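Ochratoxinase (Aspergillus niger, PDB 4C65) removes C-terminal amino acids, preferring aromatic ones, as a zinc-dependent amidohydrolase and so hydrolyses the mycotoxin ochratoxin A to ochratoxin alpha and L-phenylalanine. Local coordinates at residues A[114-119]-A[140-145]; A[191-196]-A[232-237]; A[202-207]-A[241-246]; A[260-265]-A[281-286]. All coordinates share one frame; numbering follows the deposited sequence.

Contact 1. Residues A[114-119]-A[140-145]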
loop_
_atom_site.group_PDB
_atom_site.type_symbol
_atom_site.label_atom_id
_atom_site.label_comp_id
_atom_site.label_asym_id
_atom_site.label_seq_id
_atom_site.Cartn_x
_atom_site.Cartn_y
_atom_site.Cartn_z
ATOM N N ASP A 114 -25.009 11.387 -21.161
ATOM C CA ASP A 114 -24.777 10.780 -19.863
ATOM C C ASP A 114 -23.873 11.710 -19.055
ATOM O O ASP A 114 -22.788 12.063 -19.513
ATOM C CB ASP A 114 -24.084 9.429 -20.062
ATOM C CG ASP A 114 -23.600 8.820 -18.789
ATOM O OD1 ASP A 114 -24.268 8.960 -17.747
ATOM O OD2 ASP A 114 -22.577 8.128 -18.838
ATOM N N LEU A 115 -24.296 12.066 -17.847
ATOM C CA LEU A 115 -23.542 13.009 -17.017
ATOM C C LEU A 115 -22.997 12.416 -15.719
ATOM O O LEU A 115 -22.350 13.107 -14.922
ATOM C CB LEU A 115 -24.416 14.218 -16.724
ATOM C CG LEU A 115 -24.736 15.081 -17.938
ATOM C CD1 LEU A 115 -25.618 16.244 -17.505
ATOM C CD2 LEU A 115 -23.454 15.600 -18.593
ATOM N N ALA A 116 -23.201 11.124 -15.503
ATOM C CA ALA A 116 -22.475 10.413 -14.461
ATOM C C ALA A 116 -22.722 8.931 -14.642
ATOM O O ALA A 116 -23.861 8.477 -14.548
ATOM C CB ALA A 116 -22.947 10.848 -13.086
ATOM N N GLY A 117 -21.695 8.155 -14.897
ATOM C CA GLY A 117 -21.891 6.716 -14.959
ATOM C C GLY A 117 -21.062 6.009 -16.006
ATOM O O GLY A 117 -19.954 6.441 -16.344
ATOM N N TYR A 118 -21.619 4.940 -16.551
ATOM C CA TYR A 118 -20.866 4.014 -17.377
ATOM C C TYR A 118 -21.199 4.153 -18.856
ATOM O O TYR A 118 -21.121 3.181 -19.606
ATOM C CB TYR A 118 -21.178 2.591 -16.896
ATOM C CG TYR A 118 -20.790 2.309 -15.476
ATOM C CD1 TYR A 118 -19.462 2.380 -15.083
ATOM C CD2 TYR A 118 -21.742 2.013 -14.514
ATOM C CE1 TYR A 118 -19.091 2.154 -13.770
ATOM C CE2 TYR A 118 -21.385 1.742 -13.211
ATOM C CZ TYR A 118 -20.058 1.802 -12.839
ATOM O OH TYR A 118 -19.680 1.552 -11.533
ATOM N N GLY A 119 -21.604 5.341 -19.272
ATOM C CA GLY A 119 -21.973 5.583 -20.659
ATOM C C GLY A 119 -20.884 5.237 -21.634
ATOM O O GLY A 119 -21.141 4.730 -22.714
ATOM N N GLY A 140 -18.239 10.298 -18.510
ATOM C CA GLY A 140 -17.554 9.374 -17.621
ATOM C C GLY A 140 -18.043 9.715 -16.223
ATOM O O GLY A 140 -19.258 9.868 -16.012
ATOM N N ALA A 141 -17.121 9.865 -15.281
ATOM C CA ALA A 141 -17.484 10.228 -13.914
ATOM C C ALA A 141 -17.811 11.711 -13.793
ATOM O O ALA A 141 -17.198 12.539 -14.461
ATOM C CB ALA A 141 -16.355 9.903 -12.987
ATOM N N ALA A 142 -18.829 12.037 -12.998
ATOM C CA ALA A 142 -19.051 13.420 -12.578
ATOM C C ALA A 142 -17.888 13.765 -11.666
ATOM O O ALA A 142 -17.498 12.934 -10.831
ATOM C CB ALA A 142 -20.368 13.555 -11.827
ATOM N N LEU A 143 -17.323 14.956 -11.843
ATOM C CA LEU A 143 -16.251 15.402 -10.989
ATOM C C LEU A 143 -16.786 16.193 -9.793
ATOM O O LEU A 143 -17.605 17.082 -9.946
ATOM C CB LEU A 143 -15.266 16.267 -11.756
ATOM C CG LEU A 143 -14.667 15.776 -13.067
ATOM C CD1 LEU A 143 -13.457 16.625 -13.417
ATOM C CD2 LEU A 143 -14.263 14.320 -13.014
ATOM N N SER A 144 -16.278 15.878 -8.607
ATOM C CA SER A 144 -16.688 16.515 -7.379
ATOM C C SER A 144 -15.510 16.723 -6.455
ATOM O O SER A 144 -14.539 15.975 -6.476
ATOM C CB SER A 144 -17.714 15.651 -6.682
ATOM O OG SER A 144 -18.170 16.229 -5.479
ATOM N N GLN A 145 -15.575 17.773 -5.657
ATOM C CA GLN A 145 -14.645 17.934 -4.554
ATOM C C GLN A 145 -15.031 16.956 -3.444
ATOM O O GLN A 145 -16.160 16.495 -3.394
ATOM C CB GLN A 145 -14.671 19.378 -4.028
ATOM C CG GLN A 145 -16.048 19.853 -3.593
ATOM C CD GLN A 145 -15.975 21.027 -2.686
ATOM O OE1 GLN A 145 -15.969 22.175 -3.131
ATOM N NE2 GLN A 145 -15.917 20.764 -1.394
#

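Contact 2. Residues A[191-196]-A[232-237]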
loop_
_atom_site.group_PDB
_atom_site.type_symbol
_atom_site.label_atom_id
_atom_site.label_comp_id
_atom_site.label_asym_id
_atom_site.label_seq_id
_atom_site.Cartn_x
_atom_site.Cartn_y
_atom_site.Cartn_z
ATOM N N ALA A 191 -8.269 14.228 -13.054
ATOM C CA ALA A 191 -9.670 13.889 -13.055
ATOM C C ALA A 191 -10.292 14.039 -14.421
ATOM O O ALA A 191 -10.977 13.127 -14.888
ATOM C CB ALA A 191 -10.432 14.723 -12.043
ATOM N N VAL A 192 -10.074 15.190 -15.065
ATOM C CA VAL A 192 -10.615 15.412 -16.403
ATOM C C VAL A 192 -9.997 14.398 -17.379
ATOM O O VAL A 192 -10.702 13.769 -18.169
ATOM C CB VAL A 192 -10.343 16.837 -16.897
ATOM C CG1 VAL A 192 -10.786 16.989 -18.352
ATOM C CG2 VAL A 192 -11.078 17.848 -16.043
ATOM N N ARG A 193 -8.675 14.235 -17.304
ATOM C CA ARG A 193 -7.964 13.356 -18.221
ATOM C C ARG A 193 -8.435 11.904 -18.101
ATOM O O ARG A 193 -8.566 11.212 -19.100
ATOM C CB ARG A 193 -6.473 13.468 -17.988
ATOM C CG ARG A 193 -5.913 14.803 -18.435
ATOM C CD ARG A 193 -4.521 15.080 -17.874
ATOM N NE ARG A 193 -4.117 16.455 -18.183
ATOM C CZ ARG A 193 -2.908 16.961 -17.968
ATOM N NH1 ARG A 193 -1.946 16.227 -17.474
ATOM N NH2 ARG A 193 -2.663 18.207 -18.303
ATOM N N LEU A 194 -8.749 11.457 -16.894
ATOM C CA LEU A 194 -9.234 10.096 -16.716
ATOM C C LEU A 194 -10.595 9.872 -17.381
ATOM O O LEU A 194 -10.907 8.759 -17.807
ATOM C CB LEU A 194 -9.332 9.756 -15.245
ATOM C CG LEU A 194 -8.035 9.459 -14.495
ATOM C CD1 LEU A 194 -8.293 9.494 -12.999
ATOM C CD2 LEU A 194 -7.475 8.104 -14.880
ATOM N N GLN A 195 -11.414 10.913 -17.507
ATOM C CA GLN A 195 -12.687 10.739 -18.209
ATOM C C GLN A 195 -12.450 10.700 -19.705
ATOM O O GLN A 195 -13.008 9.847 -20.407
ATOM C CB GLN A 195 -13.678 11.846 -17.853
ATOM C CG GLN A 195 -13.867 12.069 -16.365
ATOM C CD GLN A 195 -13.727 10.800 -15.542
ATOM O OE1 GLN A 195 -14.372 9.787 -15.814
ATOM N NE2 GLN A 195 -12.940 10.886 -14.458
ATOM N N ILE A 196 -11.620 11.606 -20.211
ATOM C CA ILE A 196 -11.269 11.580 -21.642
ATOM C C ILE A 196 -10.701 10.200 -21.986
ATOM O O ILE A 196 -11.004 9.648 -23.040
ATOM C CB ILE A 196 -10.220 12.633 -22.004
ATOM C CG1 ILE A 196 -10.734 14.050 -21.717
ATOM C CG2 ILE A 196 -9.820 12.501 -23.455
ATOM C CD1 ILE A 196 -11.867 14.492 -22.617
ATOM N N VAL A 232 -12.116 23.413 -17.053
ATOM C CA VAL A 232 -12.587 23.916 -18.353
ATOM C C VAL A 232 -11.468 23.898 -19.403
ATOM O O VAL A 232 -11.692 23.501 -20.544
ATOM C CB VAL A 232 -13.228 25.321 -18.215
ATOM C CG1 VAL A 232 -13.441 25.974 -19.582
ATOM C CG2 VAL A 232 -14.549 25.209 -17.475
ATOM N N GLU A 233 -10.267 24.319 -19.012
ATOM C CA GLU A 233 -9.103 24.334 -19.905
ATOM C C GLU A 233 -8.711 22.926 -20.345
ATOM O O GLU A 233 -8.361 22.698 -21.500
ATOM C CB GLU A 233 -7.918 25.014 -19.229
ATOM C CG GLU A 233 -8.077 26.514 -19.118
ATOM C CD GLU A 233 -7.089 27.140 -18.132
ATOM O OE1 GLU A 233 -6.422 26.372 -17.386
ATOM O OE2 GLU A 233 -6.983 28.391 -18.108
ATOM N N GLU A 234 -8.726 21.994 -19.400
ATOM C CA GLU A 234 -8.428 20.599 -19.710
ATOM C C GLU A 234 -9.435 20.053 -20.707
ATOM O O GLU A 234 -9.039 19.433 -21.676
ATOM C CB GLU A 234 -8.436 19.741 -18.453
ATOM C CG GLU A 234 -7.214 19.928 -17.578
ATOM C CD GLU A 234 -5.943 19.531 -18.262
ATOM O OE1 GLU A 234 -5.975 18.520 -18.990
ATOM O OE2 GLU A 234 -4.915 20.216 -18.061
ATOM N N ALA A 235 -10.721 20.278 -20.472
ATOM C CA ALA A 235 -11.751 19.806 -21.404
ATOM C C ALA A 235 -11.566 20.420 -22.790
ATOM O O ALA A 235 -11.544 19.711 -23.782
ATOM C CB ALA A 235 -13.124 20.135 -20.881
ATOM N N ALA A 236 -11.366 21.736 -22.805
ATOM C CA ALA A 236 -11.210 22.503 -24.024
ATOM C C ALA A 236 -10.064 22.035 -24.908
ATOM O O ALA A 236 -10.172 22.073 -26.125
ATOM C CB ALA A 236 -11.038 23.966 -23.689
ATOM N N ARG A 237 -8.958 21.607 -24.312
ATOM C CA ARG A 237 -7.795 21.172 -25.092
ATOM C C ARG A 237 -8.081 19.917 -25.922
ATOM O O ARG A 237 -7.469 19.716 -26.948
ATOM C CB ARG A 237 -6.593 20.986 -24.186
ATOM C CG ARG A 237 -5.264 20.975 -24.911
ATOM C CD ARG A 237 -4.171 21.504 -24.032
ATOM N NE ARG A 237 -4.218 20.774 -22.793
ATOM C CZ ARG A 237 -4.376 21.289 -21.578
ATOM N NH1 ARG A 237 -4.442 22.601 -21.332
ATOM N NH2 ARG A 237 -4.442 20.435 -20.583
#

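Contact 3. Residues A[202-207]-A[241-246]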
loop_
_atom_site.group_PDB
_atom_site.type_symbol
_atom_site.label_atom_id
_atom_site.label_comp_id
_atom_site.label_asym_id
_atom_site.label_seq_id
_atom_site.Cartn_x
_atom_site.Cartn_y
_atom_site.Cartn_z
ATOM N N VAL A 202 -18.032 14.697 -23.066
ATOM C CA VAL A 202 -18.321 15.899 -22.342
ATOM C C VAL A 202 -17.667 15.778 -20.971
ATOM O O VAL A 202 -17.309 14.673 -20.551
ATOM C CB VAL A 202 -19.843 16.141 -22.257
ATOM C CG1 VAL A 202 -20.538 15.099 -21.391
ATOM C CG2 VAL A 202 -20.136 17.551 -21.726
ATOM N N ILE A 203 -17.496 16.904 -20.274
ATOM C CA ILE A 203 -17.067 16.863 -18.870
ATOM C C ILE A 203 -18.147 17.437 -17.970
ATOM O O ILE A 203 -18.725 18.483 -18.259
ATOM C CB ILE A 203 -15.716 17.588 -18.645
ATOM C CG1 ILE A 203 -14.607 16.940 -19.464
ATOM C CG2 ILE A 203 -15.312 17.556 -17.160
ATOM C CD1 ILE A 203 -14.310 15.496 -19.099
ATOM N N LYS A 204 -18.406 16.756 -16.861
ATOM C CA LYS A 204 -19.404 17.211 -15.875
ATOM C C LYS A 204 -18.757 17.513 -14.533
ATOM O O LYS A 204 -18.058 16.674 -13.984
ATOM C CB LYS A 204 -20.494 16.137 -15.714
ATOM C CG LYS A 204 -21.312 16.168 -14.438
ATOM C CD LYS A 204 -22.530 17.055 -14.490
ATOM C CE LYS A 204 -23.292 16.593 -13.206
ATOM N NZ LYS A 204 -23.771 15.148 -13.018
ATOM N N VAL A 205 -19.064 18.692 -13.975
ATOM C CA VAL A 205 -18.621 19.068 -12.618
ATOM C C VAL A 205 -19.806 19.348 -11.704
ATOM O O VAL A 205 -20.884 19.724 -12.170
ATOM C CB VAL A 205 -17.746 20.330 -12.580
ATOM C CG1 VAL A 205 -16.493 20.096 -13.367
ATOM C CG2 VAL A 205 -18.469 21.546 -13.132
ATOM N N MET A 206 -19.587 19.137 -10.401
ATOM C CA MET A 206 -20.517 19.559 -9.379
ATOM C C MET A 206 -20.001 20.924 -8.945
ATOM O O MET A 206 -18.926 21.045 -8.380
ATOM C CB MET A 206 -20.523 18.573 -8.227
ATOM C CG MET A 206 -20.853 17.137 -8.625
ATOM S SD MET A 206 -22.437 16.948 -9.472
ATOM C CE MET A 206 -22.729 15.181 -9.228
ATOM N N ALA A 207 -20.776 21.951 -9.252
ATOM C CA ALA A 207 -20.387 23.310 -8.989
ATOM C C ALA A 207 -21.251 23.927 -7.913
ATOM O O ALA A 207 -21.141 25.120 -7.629
ATOM C CB ALA A 207 -20.455 24.115 -10.263
ATOM N N ILE A 241 -16.613 20.517 -23.929
ATOM C CA ILE A 241 -17.101 21.540 -23.049
ATOM C C ILE A 241 -17.489 20.922 -21.689
ATOM O O ILE A 241 -17.514 19.695 -21.533
ATOM C CB ILE A 241 -18.296 22.258 -23.645
ATOM C CG1 ILE A 241 -19.443 21.278 -23.888
ATOM C CG2 ILE A 241 -17.874 22.984 -24.919
ATOM C CD1 ILE A 241 -20.792 21.946 -23.960
ATOM N N VAL A 242 -17.692 21.789 -20.697
ATOM C CA VAL A 242 -17.988 21.344 -19.363
ATOM C C VAL A 242 -19.417 21.696 -19.070
ATOM O O VAL A 242 -19.882 22.799 -19.360
ATOM C CB VAL A 242 -17.074 22.012 -18.327
ATOM C CG1 VAL A 242 -17.533 21.684 -16.923
ATOM C CG2 VAL A 242 -15.635 21.604 -18.540
ATOM N N SER A 243 -20.116 20.737 -18.496
ATOM C CA SER A 243 -21.440 20.942 -17.992
ATOM C C SER A 243 -21.333 21.008 -16.491
ATOM O O SER A 243 -20.689 20.158 -15.865
ATOM C CB SER A 243 -22.342 19.764 -18.391
ATOM O OG SER A 243 -23.618 19.869 -17.776
ATOM N N ALA A 244 -22.012 21.987 -15.906
ATOM C CA ALA A 244 -21.954 22.234 -14.484
ATOM C C ALA A 244 -23.319 22.082 -13.817
ATOM O O ALA A 244 -24.270 22.765 -14.189
ATOM C CB ALA A 244 -21.443 23.637 -14.251
ATOM N N HIS A 245 -23.388 21.180 -12.832
ATOM C CA HIS A 245 -24.479 21.107 -11.879
ATOM C C HIS A 245 -24.452 22.360 -11.018
ATOM O O HIS A 245 -23.526 22.559 -10.236
ATOM C CB HIS A 245 -24.320 19.839 -11.046
ATOM C CG HIS A 245 -25.170 19.782 -9.821
ATOM N ND1 HIS A 245 -26.253 18.941 -9.727
ATOM C CD2 HIS A 245 -25.049 20.377 -8.608
ATOM C CE1 HIS A 245 -26.799 19.057 -8.529
ATOM N NE2 HIS A 245 -26.081 19.915 -7.824
ATOM N N VAL A 246 -25.461 23.216 -11.170
ATOM C CA VAL A 246 -25.585 24.457 -10.370
ATOM C C VAL A 246 -27.009 24.746 -9.898
ATOM O O VAL A 246 -27.975 24.643 -10.662
ATOM C CB VAL A 246 -25.071 25.694 -11.145
ATOM C CG1 VAL A 246 -23.559 25.674 -11.246
ATOM C CG2 VAL A 246 -25.682 25.774 -12.534
#

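Contact 4. Residues A[260-265]-A[281-286]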
loop_
_atom_site.group_PDB
_atom_site.type_symbol
_atom_site.label_atom_id
_atom_site.label_comp_id
_atom_site.label_asym_id
_atom_site.label_seq_id
_atom_site.Cartn_x
_atom_site.Cartn_y
_atom_site.Cartn_z
ATOM N N CYS A 260 -17.639 27.255 -18.277
ATOM C CA CYS A 260 -18.586 26.172 -18.530
ATOM C C CYS A 260 -19.601 26.621 -19.582
ATOM O O CYS A 260 -19.962 27.778 -19.614
ATOM C CB CYS A 260 -19.307 25.767 -17.247
ATOM S SG CYS A 260 -18.224 25.122 -15.970
ATOM N N LYS A 261 -20.010 25.697 -20.447
ATOM C CA LYS A 261 -20.843 26.022 -21.585
ATOM C C LYS A 261 -22.205 25.401 -21.501
ATOM O O LYS A 261 -23.039 25.625 -22.342
ATOM C CB LYS A 261 -20.147 25.641 -22.880
ATOM C CG LYS A 261 -18.929 26.497 -23.172
ATOM C CD LYS A 261 -19.279 27.968 -23.388
ATOM C CE LYS A 261 -18.911 28.427 -24.780
ATOM N NZ LYS A 261 -20.098 28.824 -25.605
ATOM N N SER A 262 -22.447 24.630 -20.453
ATOM C CA SER A 262 -23.755 24.045 -20.225
ATOM C C SER A 262 -24.020 24.043 -18.731
ATOM O O SER A 262 -23.145 23.715 -17.943
ATOM C CB SER A 262 -23.775 22.627 -20.812
ATOM O OG SER A 262 -24.989 21.946 -20.526
ATOM N N LEU A 263 -25.205 24.451 -18.322
ATOM C CA LEU A 263 -25.538 24.466 -16.909
ATOM C C LEU A 263 -26.766 23.639 -16.687
ATOM O O LEU A 263 -27.736 23.732 -17.466
ATOM C CB LEU A 263 -25.794 25.889 -16.422
ATOM C CG LEU A 263 -24.642 26.851 -16.621
ATOM C CD1 LEU A 263 -25.081 28.248 -16.203
ATOM C CD2 LEU A 263 -23.408 26.419 -15.856
ATOM N N GLU A 264 -26.756 22.875 -15.599
ATOM C CA GLU A 264 -27.886 22.032 -15.264
ATOM C C GLU A 264 -28.649 22.555 -14.044
ATOM O O GLU A 264 -28.032 23.069 -13.113
ATOM C CB GLU A 264 -27.411 20.606 -15.039
ATOM C CG GLU A 264 -26.204 20.229 -15.857
ATOM C CD GLU A 264 -26.652 20.126 -17.312
ATOM O OE1 GLU A 264 -27.644 19.389 -17.557
ATOM O OE2 GLU A 264 -26.033 20.761 -18.204
ATOM N N HIS A 265 -29.965 22.382 -14.072
ATOM C CA HIS A 265 -30.867 22.823 -13.026
ATOM C C HIS A 265 -31.011 24.335 -13.017
ATOM O O HIS A 265 -32.106 24.865 -13.252
ATOM C CB HIS A 265 -30.445 22.299 -11.640
ATOM C CG HIS A 265 -29.933 20.894 -11.662
ATOM N ND1 HIS A 265 -30.701 19.836 -12.087
ATOM C CD2 HIS A 265 -28.722 20.382 -11.358
ATOM C CE1 HIS A 265 -29.986 18.729 -12.041
ATOM N NE2 HIS A 265 -28.783 19.032 -11.589
ATOM N N GLY A 281 -23.143 32.252 -24.815
ATOM C CA GLY A 281 -23.579 31.057 -25.537
ATOM C C GLY A 281 -23.558 29.830 -24.646
ATOM O O GLY A 281 -22.997 28.803 -25.006
ATOM N N ILE A 282 -24.179 29.955 -23.482
ATOM C CA ILE A 282 -24.206 28.893 -22.514
ATOM C C ILE A 282 -25.572 28.230 -22.531
ATOM O O ILE A 282 -26.590 28.902 -22.487
ATOM C CB ILE A 282 -23.895 29.416 -21.113
ATOM C CG1 ILE A 282 -22.559 30.179 -21.130
ATOM C CG2 ILE A 282 -23.853 28.260 -20.103
ATOM C CD1 ILE A 282 -22.193 30.864 -19.823
ATOM N N LEU A 283 -25.573 26.896 -22.574
ATOM C CA LEU A 283 -26.798 26.136 -22.691
ATOM C C LEU A 283 -27.474 25.986 -21.331
ATOM O O LEU A 283 -26.797 25.761 -20.322
ATOM C CB LEU A 283 -26.519 24.766 -23.281
ATOM C CG LEU A 283 -27.733 23.920 -23.662
ATOM C CD1 LEU A 283 -28.505 24.571 -24.802
ATOM C CD2 LEU A 283 -27.265 22.554 -24.080
ATOM N N TYR A 284 -28.816 26.098 -21.328
ATOM C CA TYR A 284 -29.642 25.958 -20.140
ATOM C C TYR A 284 -30.385 24.626 -20.207
ATOM O O TYR A 284 -31.192 24.409 -21.111
ATOM C CB TYR A 284 -30.651 27.097 -20.073
ATOM C CG TYR A 284 -31.352 27.344 -18.731
ATOM C CD1 TYR A 284 -32.279 26.451 -18.220
ATOM C CD2 TYR A 284 -31.132 28.523 -18.022
ATOM C CE1 TYR A 284 -32.947 26.706 -17.024
ATOM C CE2 TYR A 284 -31.783 28.789 -16.825
ATOM C CZ TYR A 284 -32.693 27.884 -16.324
ATOM O OH TYR A 284 -33.339 28.148 -15.133
ATOM N N VAL A 285 -30.130 23.760 -19.232
ATOM C CA VAL A 285 -30.817 22.493 -19.113
ATOM C C VAL A 285 -31.487 22.430 -17.756
ATOM O O VAL A 285 -30.838 22.180 -16.736
ATOM C CB VAL A 285 -29.832 21.333 -19.274
ATOM C CG1 VAL A 285 -30.562 19.998 -19.207
ATOM C CG2 VAL A 285 -29.080 21.484 -20.588
ATOM N N ALA A 286 -32.803 22.607 -17.749
ATOM C CA ALA A 286 -33.543 22.814 -16.500
ATOM C C ALA A 286 -33.703 21.555 -15.625
ATOM O O ALA A 286 -33.659 21.651 -14.411
ATOM C CB ALA A 286 -34.906 23.427 -16.812
#

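Contact 1. Residues A[114-119]-A[140-145]
Just beyond the C-terminal ends of the paired strands 109-114 and 135-138 of the twisted TIM barrel, beside the zinc site, the loop of Ala-116 and Gly-117 meets Gly-140 and Ala-142. One hydrogen bond joins them: Gly-117 N donates to Gly-140 O over 3.2 Å, with an N-H...O angle of 156° and the donor above the carbonyl plane. Gly-140 O also lies 3.6 Å from Ala-116 CA. Beyond it two methyl groups touch, Ala-116 CB to Ala-142 CB at 3.9 Å, and Ala-142 CB also rests 3.7 Å from Leu-115 O. Side chains this small let the two backbones come close, the CA atoms of Ala-116 and Ala-142 being 4.9 Å apart.

An Asx turn shapes the loop from within its own segment. The CG of Asp-114 is anti to its backbone N (chi1 171°), which swings the carboxylate toward the N-H groups that follow in the loop; Asp-114 OD1 accepts a bond from Ala-116 N at 3.3 Å, met from above the carboxylate plane.

Segment 114-119 follows strand 109-114 and leads into helix 119-127, with Tyr-118 at its N-cap. On the other side, strand 142-144 runs parallel to strand 179-181, Leu-143 packs on helix 185-198, and Ala-142 packs on Lys-204 and Met-206 of strand 203-206.

Contact 2. Residues A[191-196]-A[232-237]
The helical segments 191-196 and 232-237 run in nearly the same direction, their axes 9.5 Å apart at closest approach and crossing at -29°, with Val-192 and Glu-234 at the point where the backbones come nearest. Here the apolar part of the contact is made by the valine. Val-192 CG1 lies anti to the backbone N (chi1 174°) and reaches 3.6 Å from Glu-234 CB, while also lying 3.9 Å from Ala-235 N.

Outside this apolar patch the contact is ionic. Arg-193, extended from CG to NE, grips the carboxylate of Glu-234 side-on with two nitrogens, one to each oxygen. Arg-193 NE donates to Glu-234 OE1 over 2.9 Å in a fairly straight bond, with OE1 in the guanidinium plane but approached from above the carboxylate plane. NH2 of Arg-193 meets Glu-234 OE2 on its syn side at 3.0 Å, in a more bent bond tilted out of the carboxylate plane; the two flat groups are turned 61° against each other.

Both helices belong to the outer layer of the barrel, on either side of strand 203-206 in the sequence, and Val-192 and Ala-235 both pack on Ile-203 of that strand.

Glu-234 OE2 is shared further, with Arg-189 and, through a weak 2.6 Å bond from NH2, with Arg-237. The NH2 atoms of Arg-193 and Arg-237 consequently stand only 3.7 Å apart, a like-charge approach that the common carboxylate probably offsets. Arg-193 also reaches across a subunit boundary, forming salt bridges through NH1 with Asp-183 and through NH2 with Glu-227 of a neighbouring subunit.

Contact 3. Residues A[202-207]-A[241-246]
Strands 203-206 and 242-246 pair in parallel, and five backbone hydrogen bonds join Ile-203, Val-205 and Ala-207 to Ile-241, Ser-243 and His-245. The shortest, Ser-243 N to Ile-203 O, measures 2.7 Å; at the other end Ala-207 N donates to His-245 O over 3.0 Å. CA-H...O contacts, such as Lys-204 CA to Ser-243 O at 3.2 Å, accompany them.

Apolar contacts occupy the face that carries Ile-203, Val-205, Val-242 and Ala-244. The two valine side chains cross at about a right angle, with Val-205 CG2 3.9 Å from Val-242 CG1, and the same CG2 touches Ala-244 CB. Just past strand 203-206, Ala-207 CB meets Val-246 CG1 at 3.6 Å. Helix 225-237 covers this face, with Val-205 packing on Ile-231 and Val-242 on Val-232.

Polar and metal-binding groups lie on the opposite face. Met-206 SD lies 3.8 Å from His-245 CB, oblique to the imidazole. Lys-204 CE, in the conformer described, lies 4.0 Å from His-245 CB, while Lys-204 NZ hydrogen-bonds to Leu-115 O, in the loop that follows strand 109-114. His-245 NE2 is hydrogen-bonded to Gly-209 O.

Strand 203-206, helix 225-237 and strand 242-246 form a beta-alpha-beta unit of the TIM barrel. Its inward face supplies Lys-204, an active-site residue and ligand of both zinc ions, and His-245, a ligand of the second.

Contact 4. Residues A[260-265]-A[281-286]
Leu-263 and Leu-283 stand at the middle of a short parallel pairing between strands 262-263 and 283-285, which helix 271-280 connects into a beta-alpha-beta unit of the TIM barrel. Leu-263 N donates to Leu-283 O at 2.9 Å, and Leu-263 O accepts from Val-285 N. Leu-283 N to Lys-261 O and His-265 N to Val-285 O, both 2.8 Å, carry the pairing to its ends, the last of them where segment 260-265 turns a corner at Glu-264.

Of the side chains, Glu-264 and Val-285 lie side by side and point the same way, with Glu-264 OE1, in the conformer described, 3.4 Å from Val-285 CB. On the other face Leu-263 crosses Ile-282, CG to CG2 at 3.8 Å, and both pack on Ile-256 of helix 249-258. Tyr-284 also points to this face and is covered by helix 304-327.

In the same conformer the carboxylate of Glu-264 has several holders. Glu-264 OE2 accepts from Ser-262 OG over 2.8 Å, nearly along the C-O axis, forms a salt bridge with Arg-113 and is hydrogen-bonded to Ser-243 OG; OE1 bonds to ND1 of the zinc ligand His-69. This buried acid is thus a second-shell group of the metal site. His-265, a ligand of the second zinc, follows directly, and its ND1 is held by Thr-287.

At the far end Gly-281 closes helix 271-280 in a Schellman motif. There Lys-261, bent along its chain, sets NZ 3.0 Å from Gly-281 O, above the carbonyl plane, and bonds as well to Lys-280 O.

Overall arrangement
All four contacts are largely buried, but they occupy different layers of the barrel. Contacts 3 and 4 are parallel strand pairs within one five-stranded sheet, joined where strands 242-246 and 262-263 lie side by side, and their segments carry the zinc ligands Lys-204, His-245 and His-265. Contact 1 lies next to them, with centres of contacts 1 and 3 about 9 Å apart, and is a loop contact with a single bond across it. Contact 2 is the outlying one, its centre about 19 Å from the chain centre: a helix pair whose salt bridges extend to another subunit. Only in contact 4 is a touching residue, Gly-281, exposed.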